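Local coordinates for prolyl 4-hydroxylase (Phytophthora capsici LT1534, PDB 6IUQ), which probably hydroxylates proline residues at the 4-position as an iron(II)- and 2-oxoglutarate-dependent oxygenase built on a double-stranded beta-helix core, at residues Ala51-His64 / Ala102-Phe114. Numbering follows the deposited sequence.
Sequences ALLEEMRWLNENDH and ALRTKVPELDALF
A carboxylate bound at a helix N-terminus ties two helices together: E55, reaching over from helix 46-61, grips backbone amides in the first turn of helix 108-115, which V107 precedes as N-cap residue. The E55 side chain, extended beyond CG, brings both oxygens to the backbone. E55 OE2 accepts a nearly straight hydrogen bond from E109 N through its syn lone pair (3.0 Å). E55 OE1 accepts one from L110 N at 2.8 Å, also on the syn side but 18° out of the carboxylate plane. Two amides thus fix the carboxylate's rotation, the helix end probably stabilises its charge, and Y9 OH adds a hydrogen bond to OE2. The side chain of E109 bends away from this group to a salt bridge with R15. Beside the carboxylate, L110 is a knob in the hole formed by L52, E55, M56 and L59; its CD1 meets L59 CD1 tip to tip at 3.8 Å, and its CD2 lies 3.7 Å from L52 CD2. V107 CG1 packs on L59 CG (3.9 Å). Farther along, L103 CD1 touches both H64 CD2, at 3.5 Å, and L59 CD2. L110, M56 and L59 also rest on L143 of strand 139-146, making this a helical layer packed against the major sheet of the double-stranded beta-helix fold.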
loop_
_atom_site.group_PDB
_atom_site.type_symbol
_atom_site.label_atom_id
_atom_site.label_comp_id
_atom_site.label_asym_id
_atom_site.label_seq_id
_atom_site.Cartn_x
_atom_site.Cartn_y
_atom_site.Cartn_z
ATOM N N ALA A 51 -0.236 -1.717 22.465
ATOM C CA ALA A 51 0.467 -2.965 22.755
ATOM C C ALA A 51 1.373 -3.408 21.596
ATOM O O ALA A 51 2.516 -3.793 21.814
ATOM C CB ALA A 51 -0.527 -4.047 23.081
ATOM N N LEU A 52 0.860 -3.352 20.369
ATOM C CA LEU A 52 1.624 -3.765 19.189
ATOM C C LEU A 52 2.827 -2.833 19.000
ATOM O O LEU A 52 3.936 -3.296 18.701
ATOM C CB LEU A 52 0.731 -3.773 17.936
ATOM C CG LEU A 52 -0.372 -4.853 17.884
ATOM C CD1 LEU A 52 -1.417 -4.559 16.811
ATOM C CD2 LEU A 52 0.231 -6.220 17.665
ATOM N N LEU A 53 2.603 -1.530 19.201
ATOM C CA LEU A 53 3.667 -0.520 19.094
ATOM C C LEU A 53 4.766 -0.760 20.131
ATOM O O LEU A 53 5.948 -0.689 19.805
ATOM C CB LEU A 53 3.097 0.912 19.253
ATOM C CG LEU A 53 4.079 2.098 19.292
ATOM C CD1 LEU A 53 4.959 2.160 18.046
ATOM C CD2 LEU A 53 3.358 3.441 19.511
ATOM N N GLU A 54 4.377 -1.049 21.371
ATOM C CA GLU A 54 5.354 -1.332 22.424
ATOM C C GLU A 54 6.255 -2.498 22.021
ATOM O O GLU A 54 7.481 -2.406 22.124
ATOM C CB GLU A 54 4.658 -1.617 23.762
ATOM C CG GLU A 54 4.058 -0.362 24.412
ATOM C CD GLU A 54 3.396 -0.624 25.771
ATOM O OE1 GLU A 54 4.089 -1.139 26.680
ATOM O OE2 GLU A 54 2.188 -0.287 25.932
ATOM N N GLU A 55 5.659 -3.575 21.515
ATOM C CA GLU A 55 6.450 -4.718 21.078
ATOM C C GLU A 55 7.384 -4.339 19.933
ATOM O O GLU A 55 8.514 -4.807 19.857
ATOM C CB GLU A 55 5.540 -5.879 20.682
ATOM C CG GLU A 55 4.820 -6.474 21.870
ATOM C CD GLU A 55 4.039 -7.741 21.550
ATOM O OE1 GLU A 55 3.941 -8.139 20.355
ATOM O OE2 GLU A 55 3.518 -8.344 22.512
HETATM N N MSE A 56 6.928 -3.459 19.053
HETATM C CA MSE A 56 7.771 -3.026 17.945
HETATM C C MSE A 56 8.964 -2.207 18.419
HETATM O O MSE A 56 10.070 -2.364 17.908
HETATM C CB MSE A 56 6.957 -2.214 16.939
HETATM C CG MSE A 56 5.948 -3.045 16.188
HETATM SE SE MSE A 56 4.860 -1.943 15.021
HETATM C CE MSE A 56 6.255 -1.256 13.839
ATOM N N ARG A 57 8.721 -1.310 19.368
ATOM C CA ARG A 57 9.786 -0.501 19.934
ATOM C C ARG A 57 10.810 -1.391 20.637
ATOM O O ARG A 57 12.010 -1.145 20.577
ATOM C CB ARG A 57 9.224 0.527 20.912
ATOM C CG ARG A 57 8.518 1.715 20.271
ATOM C CD ARG A 57 8.588 2.892 21.225
ATOM N NE ARG A 57 7.512 3.865 21.072
ATOM C CZ ARG A 57 7.531 4.899 20.232
ATOM N NH1 ARG A 57 8.576 5.097 19.432
ATOM N NH2 ARG A 57 6.497 5.741 20.200
ATOM N N TRP A 58 10.324 -2.432 21.304
ATOM C CA TRP A 58 11.206 -3.378 21.956
ATOM C C TRP A 58 12.100 -4.082 20.945
ATOM O O TRP A 58 13.303 -4.216 21.157
ATOM C CB TRP A 58 10.407 -4.404 22.742
ATOM C CG TRP A 58 11.286 -5.327 23.503
ATOM C CD1 TRP A 58 11.797 -5.129 24.759
ATOM C CD2 TRP A 58 11.789 -6.590 23.058
ATOM N NE1 TRP A 58 12.577 -6.199 25.123
ATOM C CE2 TRP A 58 12.591 -7.110 24.098
ATOM C CE3 TRP A 58 11.632 -7.338 21.888
ATOM C CZ2 TRP A 58 13.225 -8.339 24.004
ATOM C CZ3 TRP A 58 12.268 -8.558 21.794
ATOM C CH2 TRP A 58 13.057 -9.047 22.847
ATOM N N LEU A 59 11.508 -4.538 19.848
ATOM C CA LEU A 59 12.269 -5.186 18.790
ATOM C C LEU A 59 13.369 -4.267 18.294
ATOM O O LEU A 59 14.480 -4.709 17.991
ATOM C CB LEU A 59 11.354 -5.583 17.633
ATOM C CG LEU A 59 10.453 -6.779 17.918
ATOM C CD1 LEU A 59 9.486 -6.976 16.774
ATOM C CD2 LEU A 59 11.298 -8.032 18.146
ATOM N N ASN A 60 13.046 -2.982 18.223
ATOM C CA ASN A 60 13.996 -1.975 17.775
ATOM C C ASN A 60 15.114 -1.679 18.791
ATOM O O ASN A 60 16.249 -1.386 18.401
ATOM C CB ASN A 60 13.259 -0.685 17.442
ATOM C CG ASN A 60 14.162 0.341 16.816
ATOM O OD1 ASN A 60 14.761 0.090 15.766
ATOM N ND2 ASN A 60 14.271 1.507 17.452
ATOM N N GLU A 61 14.786 -1.738 20.080
ATOM C CA GLU A 61 15.779 -1.562 21.142
ATOM C C GLU A 61 16.756 -2.725 21.163
ATOM O O GLU A 61 17.921 -2.570 21.513
ATOM C CB GLU A 61 15.116 -1.453 22.511
ATOM C CG GLU A 61 14.443 -0.125 22.822
ATOM C CD GLU A 61 13.572 -0.208 24.081
ATOM O OE1 GLU A 61 12.885 -1.242 24.267
ATOM O OE2 GLU A 61 13.585 0.750 24.890
ATOM N N ASN A 62 16.272 -3.906 20.807
ATOM C CA ASN A 62 17.117 -5.079 20.853
ATOM C C ASN A 62 17.627 -5.433 19.467
ATOM O O ASN A 62 17.855 -6.597 19.134
ATOM C CB ASN A 62 16.367 -6.230 21.507
ATOM C CG ASN A 62 16.095 -5.962 22.977
ATOM O OD1 ASN A 62 15.202 -5.186 23.321
ATOM N ND2 ASN A 62 16.883 -6.578 23.851
ATOM N N ASP A 63 17.808 -4.385 18.672
ATOM C CA ASP A 63 18.526 -4.441 17.408
ATOM C C ASP A 63 18.047 -5.533 16.457
ATOM O O ASP A 63 18.852 -6.177 15.787
ATOM C CB ASP A 63 20.021 -4.597 17.684
ATOM C CG ASP A 63 20.576 -3.466 18.551
ATOM O OD1 ASP A 63 20.224 -2.284 18.314
ATOM O OD2 ASP A 63 21.358 -3.766 19.480
ATOM N N HIS A 64 16.732 -5.719 16.380
ATOM C CA HIS A 64 16.162 -6.670 15.434
ATOM C C HIS A 64 15.758 -6.001 14.115
ATOM O O HIS A 64 15.585 -6.679 13.104
ATOM C CB HIS A 64 14.970 -7.396 16.059
ATOM C CG HIS A 64 15.355 -8.366 17.134
ATOM N ND1 HIS A 64 15.474 -8.004 18.460
ATOM C CD2 HIS A 64 15.664 -9.683 17.076
ATOM C CE1 HIS A 64 15.832 -9.058 19.173
ATOM N NE2 HIS A 64 15.954 -10.088 18.357
ATOM N N ALA A 102 11.034 -17.910 15.339
ATOM C CA ALA A 102 11.971 -17.681 16.428
ATOM C C ALA A 102 11.844 -16.256 16.933
ATOM O O ALA A 102 11.928 -15.992 18.131
ATOM C CB ALA A 102 13.396 -17.959 15.970
ATOM N N LEU A 103 11.642 -15.343 15.993
ATOM C CA LEU A 103 11.490 -13.929 16.289
ATOM C C LEU A 103 10.108 -13.665 16.880
ATOM O O LEU A 103 9.953 -12.928 17.858
ATOM C CB LEU A 103 11.695 -13.111 15.016
ATOM C CG LEU A 103 11.810 -11.599 15.153
ATOM C CD1 LEU A 103 12.603 -11.264 16.398
ATOM C CD2 LEU A 103 12.502 -11.056 13.924
ATOM N N ARG A 104 9.109 -14.303 16.285
ATOM C CA ARG A 104 7.726 -14.049 16.635
ATOM C C ARG A 104 7.424 -14.454 18.055
ATOM O O ARG A 104 6.612 -13.819 18.726
ATOM C CB ARG A 104 6.797 -14.784 15.677
ATOM C CG ARG A 104 5.980 -13.861 14.829
ATOM C CD ARG A 104 5.061 -14.660 13.968
ATOM N NE ARG A 104 5.808 -15.301 12.902
ATOM C CZ ARG A 104 5.774 -16.598 12.649
ATOM N NH1 ARG A 104 5.013 -17.400 13.382
ATOM N NH2 ARG A 104 6.497 -17.082 11.655
ATOM N N THR A 105 8.094 -15.507 18.513
ATOM C CA THR A 105 7.939 -16.000 19.883
ATOM C C THR A 105 8.336 -14.952 20.927
ATOM O O THR A 105 7.896 -15.014 22.077
ATOM C CB THR A 105 8.774 -17.284 20.094
ATOM O OG1 THR A 105 8.514 -18.196 19.019
ATOM C CG2 THR A 105 8.429 -17.961 21.422
ATOM N N LYS A 106 9.148 -13.978 20.529
ATOM C CA LYS A 106 9.534 -12.917 21.454
ATOM C C LYS A 106 8.435 -11.883 21.651
ATOM O O LYS A 106 8.456 -11.161 22.638
ATOM C CB LYS A 106 10.808 -12.213 20.981
ATOM C CG LYS A 106 11.990 -13.149 20.771
ATOM C CD LYS A 106 13.240 -12.395 20.335
ATOM C CE LYS A 106 14.453 -13.329 20.274
ATOM N NZ LYS A 106 14.759 -13.956 21.601
ATOM N N VAL A 107 7.478 -11.811 20.721
ATOM C CA VAL A 107 6.476 -10.734 20.726
ATOM C C VAL A 107 5.042 -11.238 20.540
ATOM O O VAL A 107 4.508 -11.258 19.425
ATOM C CB VAL A 107 6.799 -9.692 19.640
ATOM C CG1 VAL A 107 7.853 -8.701 20.142
ATOM C CG2 VAL A 107 7.278 -10.376 18.347
ATOM N N PRO A 108 4.399 -11.622 21.651
ATOM C CA PRO A 108 3.106 -12.327 21.647
ATOM C C PRO A 108 1.964 -11.638 20.890
ATOM O O PRO A 108 1.189 -12.328 20.204
ATOM C CB PRO A 108 2.766 -12.429 23.146
ATOM C CG PRO A 108 4.081 -12.418 23.828
ATOM C CD PRO A 108 4.922 -11.445 23.020
ATOM N N GLU A 109 1.831 -10.321 21.018
ATOM C CA GLU A 109 0.761 -9.645 20.300
ATOM C C GLU A 109 1.069 -9.596 18.805
ATOM O O GLU A 109 0.166 -9.706 17.974
ATOM C CB GLU A 109 0.522 -8.231 20.851
ATOM C CG GLU A 109 0.121 -8.201 22.319
ATOM C CD GLU A 109 -1.071 -9.112 22.624
ATOM O OE1 GLU A 109 -2.026 -9.181 21.810
ATOM O OE2 GLU A 109 -1.045 -9.780 23.683
ATOM N N LEU A 110 2.336 -9.416 18.453
ATOM C CA LEU A 110 2.692 -9.431 17.035
ATOM C C LEU A 110 2.569 -10.845 16.480
ATOM O O LEU A 110 2.179 -11.018 15.331
ATOM C CB LEU A 110 4.095 -8.880 16.816
ATOM C CG LEU A 110 4.224 -7.363 16.980
ATOM C CD1 LEU A 110 5.695 -6.928 16.970
ATOM C CD2 LEU A 110 3.427 -6.637 15.892
ATOM N N ASP A 111 2.871 -11.853 17.301
ATOM C CA ASP A 111 2.749 -13.242 16.874
ATOM C C ASP A 111 1.280 -13.595 16.641
ATOM O O ASP A 111 0.930 -14.192 15.632
ATOM C CB ASP A 111 3.374 -14.178 17.913
ATOM C CG ASP A 111 3.491 -15.622 17.422
ATOM O OD1 ASP A 111 3.165 -15.901 16.239
ATOM O OD2 ASP A 111 3.926 -16.483 18.225
ATOM N N ALA A 112 0.418 -13.212 17.571
ATOM C CA ALA A 112 -1.022 -13.388 17.408
ATOM C C ALA A 112 -1.565 -12.626 16.199
ATOM O O ALA A 112 -2.492 -13.086 15.530
ATOM C CB ALA A 112 -1.753 -12.944 18.665
ATOM N N LEU A 113 -1.006 -11.457 15.913
ATOM C CA LEU A 113 -1.456 -10.737 14.728
ATOM C C LEU A 113 -1.010 -11.507 13.496
ATOM O O LEU A 113 -1.748 -11.611 12.541
ATOM C CB LEU A 113 -0.933 -9.301 14.686
ATOM C CG LEU A 113 -1.468 -8.510 13.476
ATOM C CD1 LEU A 113 -2.987 -8.653 13.337
ATOM C CD2 LEU A 113 -1.083 -7.038 13.543
ATOM N N PHE A 114 0.185 -12.082 13.537
ATOM C CA PHE A 114 0.666 -12.848 12.395
ATOM C C PHE A 114 -0.245 -14.040 12.099
ATOM O O PHE A 114 -0.492 -14.352 10.954
ATOM C CB PHE A 114 2.095 -13.339 12.620
ATOM C CG PHE A 114 2.620 -14.196 11.497
ATOM C CD1 PHE A 114 3.285 -13.618 10.423
ATOM C CD2 PHE A 114 2.451 -15.577 11.510
ATOM C CE1 PHE A 114 3.771 -14.401 9.385
ATOM C CE2 PHE A 114 2.923 -16.361 10.469
ATOM C CZ PHE A 114 3.587 -15.774 9.409
#